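Local atomic coordinates of inner membrane protein (PDB entry 2QJV), a protein that is not fully characterised but binds nickel and, as a cupin of the KduI/IolB family, probably isomerises a sugar acid. Residues A[47-52]-A[109-114]; A[87-92]-A[116-121]; A[165-170]-A[229-234]. The protein carries 2 engineered substitutions. All coordinates share one frame; numbering follows the deposited sequence.

Contact 1 of 3, residues A[47-52]-A[109-114]; sequences DERERC and SAPGFG
Arg49 reaches across to Ser109, its NH2 donating to Ser109 OG over 3.0 Å with the hydroxyl oxygen tilted slightly out of the guanidinium plane. The contact joins antiparallel neighbours of the six-stranded sheet in this cupin-family protein, the short segments 49-52 and 109-111 running 151° apart. A bend at chi3 (66°) sets Arg49 NE on the Ser109 side, where a water accepts from NE and donates to Ser109 OG; NH2 also bonds Tyr28 O. Backbone evidence is direct: Glu50 N donates to Ala110 O at 3.0 Å, and Ala110 N returns the bond to Glu50 O at 3.2 Å. This hydrogen-bonded pair lies between the non-hydrogen-bonded pairs Arg49-Pro111 and Arg51-Ser109. Where the pairing ends, Gly112 N, just after one strand, donates to Glu48 O, just before the other (2.9 Å), and a water ties Glu48 OE1 to Gly112 O.

Asp47 OD1 takes Arg49 N in an Asx turn and Arg51 NH1 from the opposite face of the carboxylate, while Arg51 NH2 meets Asp47 OD2 in an end-on, two-nitrogen salt bridge. The buried carboxylate of Glu50 is satisfied by Tyr88 OH and by backbone N of Asp151, Ser152 and Leu153. Packing completes the contact: Arg51 CG lies 4.1 Å from Ser109 CB, Ala110 N lies over one face of the Arg49 guanidinium, offset toward its rim, and Arg49 NH1 comes within 3.9 Å of Pro111 CD.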
loop_
_atom_site.group_PDB
_atom_site.type_symbol
_atom_site.label_atom_id
_atom_site.label_comp_id
_atom_site.label_asym_id
_atom_site.label_seq_id
_atom_site.Cartn_x
_atom_site.Cartn_y
_atom_site.Cartn_z
ATOM N N ASP A 47 -9.133 -27.130 -26.726
ATOM C CA ASP A 47 -9.756 -25.826 -26.541
ATOM C C ASP A 47 -9.228 -24.809 -27.580
ATOM O O ASP A 47 -8.622 -25.204 -28.580
ATOM C CB ASP A 47 -9.596 -25.377 -25.070
ATOM C CG ASP A 47 -8.164 -25.096 -24.653
ATOM O OD1 ASP A 47 -7.247 -24.935 -25.498
ATOM O OD2 ASP A 47 -7.955 -24.982 -23.425
ATOM N N GLU A 48 -9.501 -23.526 -27.358
ATOM C CA GLU A 48 -9.142 -22.465 -28.293
ATOM C C GLU A 48 -7.734 -21.910 -28.080
ATOM O O GLU A 48 -7.427 -20.825 -28.536
ATOM C CB GLU A 48 -10.178 -21.328 -28.172
ATOM C CG GLU A 48 -11.655 -21.765 -28.418
ATOM C CD GLU A 48 -11.943 -22.246 -29.835
ATOM O OE1 GLU A 48 -11.067 -22.161 -30.724
ATOM O OE2 GLU A 48 -13.083 -22.711 -30.068
ATOM N N ARG A 49 -6.899 -22.623 -27.332
ATOM C CA ARG A 49 -5.537 -22.197 -27.074
ATOM C C ARG A 49 -4.505 -23.145 -27.713
ATOM O O ARG A 49 -4.701 -24.372 -27.747
ATOM C CB ARG A 49 -5.368 -22.078 -25.554
ATOM C CG ARG A 49 -6.289 -20.963 -25.048
ATOM C CD ARG A 49 -6.234 -20.668 -23.619
ATOM N NE ARG A 49 -4.984 -20.120 -23.113
ATOM C CZ ARG A 49 -4.587 -18.851 -23.196
ATOM N NH1 ARG A 49 -5.246 -17.933 -23.918
ATOM N NH2 ARG A 49 -3.481 -18.513 -22.587
ATOM N N GLU A 50 -3.464 -22.556 -28.309
ATOM C CA GLU A 50 -2.294 -23.315 -28.743
ATOM C C GLU A 50 -1.355 -23.363 -27.523
ATOM O O GLU A 50 -1.437 -22.542 -26.600
ATOM C CB GLU A 50 -1.569 -22.739 -29.966
ATOM C CG GLU A 50 -1.030 -21.363 -29.773
ATOM C CD GLU A 50 -0.161 -20.865 -30.903
ATOM O OE1 GLU A 50 -0.158 -21.461 -32.019
ATOM O OE2 GLU A 50 0.517 -19.838 -30.638
ATOM N N ARG A 51 -0.509 -24.378 -27.518
ATOM C CA ARG A 51 0.418 -24.650 -26.447
ATOM C C ARG A 51 1.826 -25.065 -26.921
ATOM O O ARG A 51 2.027 -25.615 -28.016
ATOM C CB ARG A 51 -0.123 -25.762 -25.531
ATOM C CG ARG A 51 -1.331 -25.408 -24.674
ATOM C CD ARG A 51 -2.002 -26.618 -24.010
ATOM N NE ARG A 51 -3.100 -26.179 -23.127
ATOM C CZ ARG A 51 -4.357 -25.940 -23.514
ATOM N NH1 ARG A 51 -4.716 -26.057 -24.774
ATOM N NH2 ARG A 51 -5.260 -25.518 -22.629
ATOM N N CYS A 52 2.798 -24.768 -26.054
ATOM C CA CYS A 52 4.170 -25.188 -26.205
ATOM C C CYS A 52 4.542 -25.818 -24.846
ATOM O O CYS A 52 4.576 -25.168 -23.814
ATOM C CB CYS A 52 5.122 -24.041 -26.592
ATOM S SG CYS A 52 6.829 -24.587 -26.890
ATOM N N SER A 109 0.817 -21.115 -22.982
ATOM C CA SER A 109 -0.390 -21.027 -23.784
ATOM C C SER A 109 -0.744 -19.620 -24.248
ATOM O O SER A 109 -0.392 -18.644 -23.611
ATOM C CB SER A 109 -1.586 -21.642 -23.017
ATOM O OG SER A 109 -1.864 -20.943 -21.820
ATOM N N ALA A 110 -1.457 -19.558 -25.371
ATOM C CA ALA A 110 -1.926 -18.309 -25.976
ATOM C C ALA A 110 -3.068 -18.627 -26.922
ATOM O O ALA A 110 -3.312 -19.809 -27.228
ATOM C CB ALA A 110 -0.781 -17.531 -26.690
ATOM N N PRO A 111 -3.795 -17.599 -27.380
ATOM C CA PRO A 111 -4.883 -17.895 -28.319
ATOM C C PRO A 111 -4.422 -18.617 -29.598
ATOM O O PRO A 111 -3.358 -18.320 -30.171
ATOM C CB PRO A 111 -5.489 -16.511 -28.617
ATOM C CG PRO A 111 -5.152 -15.702 -27.393
ATOM C CD PRO A 111 -3.767 -16.167 -27.019
ATOM N N GLY A 112 -5.219 -19.624 -29.971
ATOM C CA GLY A 112 -4.994 -20.401 -31.155
ATOM C C GLY A 112 -6.139 -20.303 -32.137
ATOM O O GLY A 112 -7.299 -20.333 -31.764
ATOM N N PHE A 113 -5.784 -20.205 -33.404
ATOM C CA PHE A 113 -6.740 -20.077 -34.500
ATOM C C PHE A 113 -6.310 -20.754 -35.797
ATOM O O PHE A 113 -7.143 -20.948 -36.664
ATOM C CB PHE A 113 -7.014 -18.585 -34.784
ATOM C CG PHE A 113 -5.764 -17.733 -34.870
ATOM C CD1 PHE A 113 -5.044 -17.650 -36.057
ATOM C CD2 PHE A 113 -5.319 -17.009 -33.774
ATOM C CE1 PHE A 113 -3.897 -16.886 -36.138
ATOM C CE2 PHE A 113 -4.173 -16.220 -33.851
ATOM C CZ PHE A 113 -3.471 -16.155 -35.049
ATOM N N GLY A 114 -5.055 -21.181 -35.908
ATOM C CA GLY A 114 -4.526 -21.694 -37.146
ATOM C C GLY A 114 -4.654 -23.184 -37.329
ATOM O O GLY A 114 -5.338 -23.863 -36.578
HETATM O O HOH W 1 -9.911 -20.501 -32.323
HETATM O O HOH W 2 -4.741 -22.268 -21.161
#

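Contact 2 of 3, residues A[87-92]-A[116-121]; sequences VYLPHH and LPVRLI. With NI (nickel (II) ion), chain C.
Tyr88 and Arg119 exchange the two backbone hydrogen bonds, Tyr88 N to Arg119 O at 2.9 Å and Arg119 N to Tyr88 O at 3.1 Å. Their side chains leave the same face of the sheet and cross with ring and guanidinium planes 31° apart; Arg119 NH1 approaches Tyr88 CD2 and CG obliquely, while Tyr88 CB lies over one face of the guanidinium, offset toward its rim. The hydrogen bond of Arg119 NH1 goes to Leu149 O, helping hold the group.

The carbonyl Pro117 O lies in the plane of the Tyr88 ring at its edge, 3.5 Å from CD2. A water donates to Tyr88 OH, which also hydrogen-bonds Glu50 OE1, and accepts from Leu116 N.

The pairing adds strand 119-121 to 86-89 as the outermost strand, within this chain, of the six-stranded antiparallel sheet. Apolar contacts lie on both sides: on the Tyr88 side Leu116 CB, from the loop before the strand, meets Tyr88 CE2 at 3.8 Å, the two side chains crossing at about a right angle; on the Val87 side Val87 CG2 touches Leu120 CD1 at 4.0 Å. Val118 CG2, turned anti to its carbonyl carbon, meets Pro90 CD at 3.7 Å, these side chains again crossing at about a right angle.

Further along, nickel is held by His91 NE2 (2.4 Å), His92 NE2 (2.0 Å) and two waters, with His91 CD2 over the centre of the His92 ring.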
loop_
_atom_site.group_PDB
_atom_site.type_symbol
_atom_site.label_atom_id
_atom_site.label_comp_id
_atom_site.label_asym_id
_atom_site.label_seq_id
_atom_site.Cartn_x
_atom_site.Cartn_y
_atom_site.Cartn_z
ATOM N N VAL A 87 7.226 -29.581 -27.218
ATOM C CA VAL A 87 6.223 -30.028 -28.189
ATOM C C VAL A 87 5.218 -28.901 -28.425
ATOM O O VAL A 87 4.635 -28.367 -27.459
ATOM C CB VAL A 87 5.468 -31.296 -27.760
ATOM C CG1 VAL A 87 4.350 -31.615 -28.814
ATOM C CG2 VAL A 87 6.461 -32.434 -27.556
ATOM N N TYR A 88 5.084 -28.510 -29.697
ATOM C CA TYR A 88 4.086 -27.538 -30.114
ATOM C C TYR A 88 2.740 -28.248 -30.350
ATOM O O TYR A 88 2.678 -29.242 -31.077
ATOM C CB TYR A 88 4.518 -26.744 -31.380
ATOM C CG TYR A 88 3.365 -25.907 -31.892
ATOM C CD1 TYR A 88 3.051 -24.675 -31.308
ATOM C CD2 TYR A 88 2.509 -26.386 -32.897
ATOM C CE1 TYR A 88 1.958 -23.946 -31.749
ATOM C CE2 TYR A 88 1.412 -25.654 -33.334
ATOM C CZ TYR A 88 1.146 -24.446 -32.752
ATOM O OH TYR A 88 0.053 -23.731 -33.177
ATOM N N LEU A 89 1.669 -27.719 -29.740
ATOM C CA LEU A 89 0.322 -28.230 -29.916
ATOM C C LEU A 89 -0.573 -27.119 -30.452
ATOM O O LEU A 89 -0.687 -26.085 -29.816
ATOM C CB LEU A 89 -0.296 -28.746 -28.602
ATOM C CG LEU A 89 0.388 -29.796 -27.765
ATOM C CD1 LEU A 89 -0.422 -30.031 -26.468
ATOM C CD2 LEU A 89 0.580 -31.073 -28.631
ATOM N N PRO A 90 -1.212 -27.344 -31.610
ATOM C CA PRO A 90 -2.174 -26.353 -32.110
ATOM C C PRO A 90 -3.421 -26.413 -31.240
ATOM O O PRO A 90 -3.540 -27.279 -30.346
ATOM C CB PRO A 90 -2.464 -26.828 -33.526
ATOM C CG PRO A 90 -2.282 -28.304 -33.451
ATOM C CD PRO A 90 -1.148 -28.518 -32.488
ATOM N N HIS A 91 -4.332 -25.481 -31.444
ATOM C CA HIS A 91 -5.573 -25.498 -30.675
ATOM C C HIS A 91 -6.463 -26.675 -31.134
ATOM O O HIS A 91 -6.178 -27.328 -32.138
ATOM C CB HIS A 91 -6.253 -24.148 -30.759
ATOM C CG HIS A 91 -6.974 -23.946 -32.027
ATOM N ND1 HIS A 91 -6.328 -23.782 -33.234
ATOM C CD2 HIS A 91 -8.289 -23.988 -32.299
ATOM C CE1 HIS A 91 -7.229 -23.683 -34.189
ATOM N NE2 HIS A 91 -8.419 -23.804 -33.645
ATOM N N HIS A 92 -7.499 -26.973 -30.355
ATOM C CA HIS A 92 -8.401 -28.121 -30.573
ATOM C C HIS A 92 -7.604 -29.440 -30.532
ATOM O O HIS A 92 -7.912 -30.356 -31.276
ATOM C CB HIS A 92 -9.160 -28.184 -31.926
ATOM C CG HIS A 92 -9.933 -26.971 -32.326
ATOM N ND1 HIS A 92 -10.841 -26.327 -31.507
ATOM C CD2 HIS A 92 -10.044 -26.395 -33.557
ATOM C CE1 HIS A 92 -11.399 -25.343 -32.197
ATOM N NE2 HIS A 92 -10.920 -25.351 -33.443
ATOM N N LEU A 116 -1.664 -25.321 -37.943
ATOM C CA LEU A 116 -0.333 -25.933 -37.880
ATOM C C LEU A 116 -0.436 -27.334 -37.276
ATOM O O LEU A 116 -1.345 -27.595 -36.474
ATOM C CB LEU A 116 0.613 -25.073 -37.050
ATOM C CG LEU A 116 0.942 -23.696 -37.635
ATOM C CD1 LEU A 116 1.667 -22.855 -36.578
ATOM C CD2 LEU A 116 1.742 -23.827 -38.946
ATOM N N PRO A 117 0.449 -28.252 -37.696
ATOM C CA PRO A 117 0.406 -29.557 -37.065
ATOM C C PRO A 117 1.144 -29.616 -35.738
ATOM O O PRO A 117 1.948 -28.719 -35.407
ATOM C CB PRO A 117 1.139 -30.452 -38.087
ATOM C CG PRO A 117 2.151 -29.549 -38.678
ATOM C CD PRO A 117 1.451 -28.207 -38.777
ATOM N N VAL A 118 0.823 -30.646 -34.959
ATOM C CA VAL A 118 1.590 -30.974 -33.790
ATOM C C VAL A 118 3.055 -31.179 -34.255
ATOM O O VAL A 118 3.296 -31.800 -35.284
ATOM C CB VAL A 118 1.057 -32.292 -33.132
ATOM C CG1 VAL A 118 2.054 -32.873 -32.085
ATOM C CG2 VAL A 118 -0.350 -32.106 -32.545
ATOM N N ARG A 119 4.034 -30.646 -33.535
ATOM C CA ARG A 119 5.429 -30.922 -33.896
ATOM C C ARG A 119 6.366 -30.924 -32.700
ATOM O O ARG A 119 6.163 -30.202 -31.735
ATOM C CB ARG A 119 5.965 -29.927 -34.955
ATOM C CG ARG A 119 6.287 -28.539 -34.496
ATOM C CD ARG A 119 6.908 -27.696 -35.606
ATOM N NE ARG A 119 7.456 -26.426 -35.096
ATOM C CZ ARG A 119 6.771 -25.319 -34.821
ATOM N NH1 ARG A 119 5.443 -25.240 -34.967
ATOM N NH2 ARG A 119 7.435 -24.262 -34.366
ATOM N N LEU A 120 7.407 -31.738 -32.804
ATOM C CA LEU A 120 8.481 -31.734 -31.867
ATOM C C LEU A 120 9.421 -30.560 -32.165
ATOM O O LEU A 120 9.720 -30.270 -33.318
ATOM C CB LEU A 120 9.313 -33.023 -31.977
ATOM C CG LEU A 120 10.414 -33.273 -30.931
ATOM C CD1 LEU A 120 9.847 -33.419 -29.487
ATOM C CD2 LEU A 120 11.258 -34.492 -31.322
ATOM N N ILE A 121 9.845 -29.869 -31.115
ATOM C CA ILE A 121 10.916 -28.869 -31.219
ATOM C C ILE A 121 12.059 -29.473 -30.399
ATOM O O ILE A 121 12.155 -29.297 -29.185
ATOM C CB ILE A 121 10.554 -27.456 -30.713
ATOM C CG1 ILE A 121 9.245 -26.932 -31.343
ATOM C CG2 ILE A 121 11.774 -26.497 -30.966
ATOM C CD1 ILE A 121 8.668 -25.693 -30.650
HETATM NI NI NI C . -10.570 -23.761 -34.598
HETATM O O HOH W 3 -1.897 -23.463 -35.510
HETATM O O HOH W 4 -9.810 -24.635 -36.754
HETATM O O HOH W 5 -11.583 -22.550 -33.275
#

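Contact 3 of 3, residues A[165-170]-A[229-234]; sequences TSSWPA and HPVATI. With NI (nickel (II) ion), chain D.
Ser166 and Val231 form a hydrogen-bonded antiparallel pair, Ser166 N donating to Val231 O at 3.0 Å and Val231 N to Ser166 O at 2.9 Å. The second bond is nearly straight (177° at the hydrogen), although its donor stands above the carbonyl plane. The pair belongs to a four-stranded sheet of this cupin-family fold, with strand 165-166 outermost within the chain; His229, just before strand 231-233, is a ligand of one of the chain's two nickel ions.

The tight part lies around these bonds. Thr165 CG2, anti to the backbone N, comes to 3.3 Å from Val231 O. Ser166 OG faces Val231 CB at 3.8 Å and is satisfied by Thr160 OG1 and Tyr241 OH. Pro230 CB comes obliquely to the Trp168 ring, 3.8 Å from CE3. A second subunit packs on the side of Thr165, Trp168 and Ala232, opposite to Ser166 and Val231: its Ile234 touches all three, and its Ala235 bonds Thr165 OG1 through N and Trp168 NE1 through O, placing the contact at a subunit interface.

The pairing gives way to water at the His229 end. Ser167 CB still meets His229 O, but a water over the centre of the His229 ring bridges the backbones, donating to Ser167 O at 2.7 Å and accepting from His229 N. The ring itself is fixed at two points, ND1 on Gly227 O and NE2 on nickel at 2.2 Å. His171, His173 and Glu186 complete the protein ligands, giving the three-histidine, one-glutamate set familiar from cupins. Two waters bring the nickel to six ligands, consistent with octahedral coordination: one stands across the nickel from His229 NE2; the other lies beside NE2, at the edge of the His229 ring and in its plane, 2.2 Å from the metal.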
loop_
_atom_site.group_PDB
_atom_site.type_symbol
_atom_site.label_atom_id
_atom_site.label_comp_id
_atom_site.label_asym_id
_atom_site.label_seq_id
_atom_site.Cartn_x
_atom_site.Cartn_y
_atom_site.Cartn_z
ATOM N N THR A 165 23.680 -8.859 -15.475
ATOM C CA THR A 165 22.354 -8.270 -15.672
ATOM C C THR A 165 21.793 -8.749 -17.025
ATOM O O THR A 165 22.510 -8.726 -18.015
ATOM C CB THR A 165 22.420 -6.723 -15.662
ATOM O OG1 THR A 165 23.359 -6.281 -14.682
ATOM C CG2 THR A 165 21.019 -6.118 -15.408
ATOM N N SER A 166 20.534 -9.194 -17.044
ATOM C CA SER A 166 19.877 -9.647 -18.278
ATOM C C SER A 166 18.540 -8.900 -18.460
ATOM O O SER A 166 18.151 -8.109 -17.589
ATOM C CB SER A 166 19.749 -11.195 -18.352
ATOM O OG SER A 166 19.004 -11.714 -17.309
ATOM N N SER A 167 17.883 -9.116 -19.619
ATOM C CA SER A 167 16.742 -8.291 -20.051
ATOM C C SER A 167 17.197 -6.797 -19.935
ATOM O O SER A 167 16.450 -5.897 -19.559
ATOM C CB SER A 167 15.457 -8.621 -19.278
ATOM O OG SER A 167 15.173 -10.022 -19.427
ATOM N N TRP A 168 18.429 -6.592 -20.354
ATOM C CA TRP A 168 19.151 -5.371 -20.150
ATOM C C TRP A 168 20.136 -5.209 -21.294
ATOM O O TRP A 168 20.779 -6.170 -21.665
ATOM C CB TRP A 168 19.871 -5.444 -18.778
ATOM C CG TRP A 168 20.731 -4.274 -18.473
ATOM C CD1 TRP A 168 22.089 -4.213 -18.576
ATOM C CD2 TRP A 168 20.297 -2.985 -18.017
ATOM N NE1 TRP A 168 22.533 -2.965 -18.212
ATOM C CE2 TRP A 168 21.462 -2.189 -17.858
ATOM C CE3 TRP A 168 19.045 -2.430 -17.705
ATOM C CZ2 TRP A 168 21.407 -0.850 -17.431
ATOM C CZ3 TRP A 168 18.985 -1.114 -17.289
ATOM C CH2 TRP A 168 20.159 -0.329 -17.145
ATOM N N PRO A 169 20.292 -3.985 -21.860
ATOM C CA PRO A 169 19.665 -2.702 -21.542
ATOM C C PRO A 169 18.155 -2.840 -21.586
ATOM O O PRO A 169 17.611 -3.626 -22.370
ATOM C CB PRO A 169 20.153 -1.765 -22.639
ATOM C CG PRO A 169 21.328 -2.375 -23.143
ATOM C CD PRO A 169 21.201 -3.849 -22.999
ATOM N N ALA A 170 17.521 -2.083 -20.704
ATOM C CA ALA A 170 16.077 -2.102 -20.458
ATOM C C ALA A 170 15.308 -1.946 -21.764
ATOM O O ALA A 170 15.610 -1.017 -22.550
ATOM C CB ALA A 170 15.719 -0.968 -19.456
ATOM N N HIS A 229 11.923 -4.208 -17.834
ATOM C CA HIS A 229 11.904 -5.362 -16.913
ATOM C C HIS A 229 13.254 -6.089 -16.734
ATOM O O HIS A 229 13.332 -7.339 -16.854
ATOM C CB HIS A 229 10.779 -6.330 -17.351
ATOM C CG HIS A 229 10.681 -6.532 -18.837
ATOM N ND1 HIS A 229 10.058 -5.623 -19.673
ATOM C CD2 HIS A 229 11.086 -7.545 -19.633
ATOM C CE1 HIS A 229 10.071 -6.074 -20.904
ATOM N NE2 HIS A 229 10.691 -7.238 -20.911
ATOM N N PRO A 230 14.309 -5.324 -16.412
ATOM C CA PRO A 230 15.624 -5.988 -16.226
ATOM C C PRO A 230 15.728 -6.907 -14.989
ATOM O O PRO A 230 15.009 -6.710 -13.981
ATOM C CB PRO A 230 16.602 -4.802 -16.093
ATOM C CG PRO A 230 15.734 -3.706 -15.535
ATOM C CD PRO A 230 14.409 -3.876 -16.203
ATOM N N VAL A 231 16.631 -7.884 -15.106
ATOM C CA VAL A 231 16.949 -8.848 -14.072
ATOM C C VAL A 231 18.396 -8.638 -13.588
ATOM O O VAL A 231 19.364 -8.762 -14.364
ATOM C CB VAL A 231 16.779 -10.284 -14.592
ATOM C CG1 VAL A 231 17.315 -11.323 -13.582
ATOM C CG2 VAL A 231 15.302 -10.556 -15.010
ATOM N N ALA A 232 18.537 -8.336 -12.302
ATOM C CA ALA A 232 19.852 -8.199 -11.656
ATOM C C ALA A 232 20.119 -9.442 -10.796
ATOM O O ALA A 232 19.411 -9.713 -9.825
ATOM C CB ALA A 232 19.982 -6.895 -10.826
ATOM N N THR A 233 21.131 -10.205 -11.173
ATOM C CA THR A 233 21.521 -11.390 -10.423
ATOM C C THR A 233 22.508 -11.020 -9.284
ATOM O O THR A 233 23.142 -9.972 -9.283
ATOM C CB THR A 233 22.112 -12.537 -11.349
ATOM O OG1 THR A 233 23.363 -12.133 -11.855
ATOM C CG2 THR A 233 21.166 -12.900 -12.505
ATOM N N ILE A 234 22.642 -11.961 -8.351
ATOM C CA ILE A 234 23.363 -11.859 -7.101
ATOM C C ILE A 234 24.545 -12.827 -7.070
ATOM O O ILE A 234 24.386 -14.002 -7.418
ATOM C CB ILE A 234 22.326 -12.213 -5.942
ATOM C CG1 ILE A 234 21.193 -11.158 -5.903
ATOM C CG2 ILE A 234 22.953 -12.368 -4.598
ATOM C CD1 ILE A 234 21.632 -9.757 -5.644
HETATM NI NI NI D . 10.866 -8.550 -22.639
HETATM O O HOH W 6 13.907 -5.058 -20.089
HETATM O O HOH W 7 12.382 -9.889 -21.791
HETATM O O HOH W 8 11.220 -9.859 -24.355
#

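How the contacts relate
Contacts 1 and 2 share one sheet and lie 9 Å apart centre to centre. Their strands run 104-111, 49-55, 86-89, 119-121 across it; the two contacts are the outer pairings of these four neighbouring strands, linked by 49-55 against 86-89, where Leu89 N bonds Arg51 O. Along the chain their segments alternate, and Gly114 O packs against His91 CE1. Contact 3 follows later in sequence, in a separate four-stranded sheet on the opposite side of the chain's centre, about 30 Å and 32 Å from contacts 1 and 2 between centres. The chain thus carries two distant nickel sites: a two-histidine one beside contacts 1 and 2, and the cupin-type one at contact 3.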